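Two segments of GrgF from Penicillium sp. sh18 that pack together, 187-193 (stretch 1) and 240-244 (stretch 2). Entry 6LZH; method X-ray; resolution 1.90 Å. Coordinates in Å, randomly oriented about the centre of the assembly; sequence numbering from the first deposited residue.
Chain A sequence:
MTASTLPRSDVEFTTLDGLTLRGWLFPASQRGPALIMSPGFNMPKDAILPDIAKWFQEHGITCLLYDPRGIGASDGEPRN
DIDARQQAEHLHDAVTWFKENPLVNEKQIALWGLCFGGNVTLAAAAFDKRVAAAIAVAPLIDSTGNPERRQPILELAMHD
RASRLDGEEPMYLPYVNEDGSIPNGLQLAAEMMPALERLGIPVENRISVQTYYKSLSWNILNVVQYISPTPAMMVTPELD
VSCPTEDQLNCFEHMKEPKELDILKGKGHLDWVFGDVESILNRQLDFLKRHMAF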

# COMPACT_ATOMS: atom_id res chain seq x y z
N GLN A 187 -6.04 5.50 -19.86
CA GLN A 187 -7.08 5.90 -20.81
C GLN A 187 -8.05 6.91 -20.20
O GLN A 187 -8.48 7.85 -20.89
N LEU A 188 -8.42 6.74 -18.93
CA LEU A 188 -9.26 7.75 -18.29
C LEU A 188 -8.62 9.13 -18.39
O LEU A 188 -9.28 10.12 -18.70
N ALA A 189 -7.32 9.20 -18.07
CA ALA A 189 -6.60 10.46 -18.11
C ALA A 189 -6.58 11.03 -19.53
O ALA A 189 -6.89 12.21 -19.75
N ALA A 190 -6.25 10.19 -20.51
CA ALA A 190 -6.17 10.66 -21.88
C ALA A 190 -7.54 11.06 -22.42
O ALA A 190 -7.63 11.91 -23.31
N GLU A 191 -8.61 10.45 -21.89
CA GLU A 191 -9.97 10.79 -22.31
C GLU A 191 -10.44 12.09 -21.67
O GLU A 191 -11.14 12.88 -22.31
N MET A 192 -10.10 12.30 -20.41
CA MET A 192 -10.60 13.48 -19.71
C MET A 192 -9.85 14.74 -20.11
O MET A 192 -10.45 15.81 -20.21
N MET A 193 -8.54 14.62 -20.35
CA MET A 193 -7.69 15.79 -20.59
C MET A 193 -8.22 16.72 -21.68
O MET A 193 -8.33 17.93 -21.43
N ASP A 240 -21.09 6.22 -17.51
CA ASP A 240 -19.69 6.56 -17.28
C ASP A 240 -18.83 5.55 -18.04
O ASP A 240 -18.77 4.38 -17.68
N VAL A 241 -18.17 6.02 -19.10
CA VAL A 241 -17.27 5.17 -19.87
C VAL A 241 -15.81 5.44 -19.53
O VAL A 241 -14.93 4.67 -19.96
N SER A 242 -15.52 6.47 -18.73
CA SER A 242 -14.18 6.80 -18.27
C SER A 242 -13.81 6.05 -16.99
O SER A 242 -12.76 5.41 -16.92
N CYS A 243 -14.67 6.13 -15.97
CA CYS A 243 -14.64 5.27 -14.79
C CYS A 243 -15.83 4.33 -14.95
O CYS A 243 -16.93 4.67 -14.49
N PRO A 244 -15.66 3.15 -15.58
CA PRO A 244 -16.82 2.31 -15.95
C PRO A 244 -17.88 2.19 -14.87
O PRO A 244 -17.60 1.84 -13.72

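A small helix-loop contact can depend less on where the CA-to-CB bonds aim than on how the side chains bend afterwards, and GrgF offers a compact example. One face of the helix 187-193 meets an irregular loop, with Ser242 at the centre. Of the helical residues, Glu191 alone has its CA-to-CB bond directed toward the loop; Leu188 and Met192 start out sideways and reach it through their ends. Leu188, with chi1 t and chi2 off-rotamer at 145°, brings CD1 to 3.2 Å from Cys243 SG, a tight apolar contact, and to 3.5 Å from the backbone O of Ser242. Met192 folds through m and m, then turns at chi3 of 96°, so that its CE lies 3.1 Å from Ser242 OG. Glu191, its chi1 between wells at -96° but chi2 extended in t, carries its carboxylate to the same hydroxyl: Ser242 OG donates a weak hydrogen bond to Glu191 OE2 at 3.3 Å. Ser242 and Cys243 both adopt m. The loop is braced from within by Asp240, whose t rotamer places OD1 to accept from Cys243 N at 2.8 Å and, weakly, from Ser242 N at 3.0 Å. Gln187, by contrast, extends through t and t without touching the loop.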

# COMPACT_ATOMS: atom_id res chain seq x y z
CB GLN A 187 -7.85 4.68 -21.33
CG GLN A 187 -8.50 4.97 -22.69
CD GLN A 187 -9.14 3.76 -23.32
OE1 GLN A 187 -9.21 3.64 -24.55
NE2 GLN A 187 -9.62 2.84 -22.49
CB LEU A 188 -9.51 7.41 -16.82
CG LEU A 188 -10.23 8.55 -16.08
CD1 LEU A 188 -11.15 7.95 -15.11
CD2 LEU A 188 -9.31 9.52 -15.36
CB ALA A 189 -5.18 10.28 -17.58
CB ALA A 190 -5.52 9.58 -22.75
CB GLU A 191 -10.94 9.68 -21.95
CG GLU A 191 -11.23 8.70 -23.06
CD GLU A 191 -11.85 7.43 -22.53
OE1 GLU A 191 -11.70 6.38 -23.20
OE2 GLU A 191 -12.48 7.48 -21.45
CB MET A 192 -10.52 13.26 -18.19
CG MET A 192 -11.45 12.17 -17.71
SD MET A 192 -13.17 12.73 -17.71
CE MET A 192 -13.75 12.10 -19.29
CB MET A 193 -6.25 15.32 -20.88
CG MET A 193 -5.40 16.32 -21.67
SD MET A 193 -3.77 15.67 -22.13
CE MET A 193 -4.21 14.48 -23.40
CB ASP A 240 -19.36 6.55 -15.78
CG ASP A 240 -18.07 7.31 -15.47
OD1 ASP A 240 -17.16 7.34 -16.35
OD2 ASP A 240 -17.95 7.88 -14.35
CB VAL A 241 -17.52 5.34 -21.39
CG1 VAL A 241 -18.90 4.79 -21.73
CG2 VAL A 241 -17.41 6.80 -21.80
CB SER A 242 -14.07 8.32 -18.04
OG SER A 242 -14.37 9.02 -19.23
CB CYS A 243 -14.77 6.06 -13.49
SG CYS A 243 -13.40 7.07 -13.02
CB PRO A 244 -16.16 0.95 -16.24
CG PRO A 244 -14.80 1.32 -16.81
CD PRO A 244 -14.38 2.57 -16.04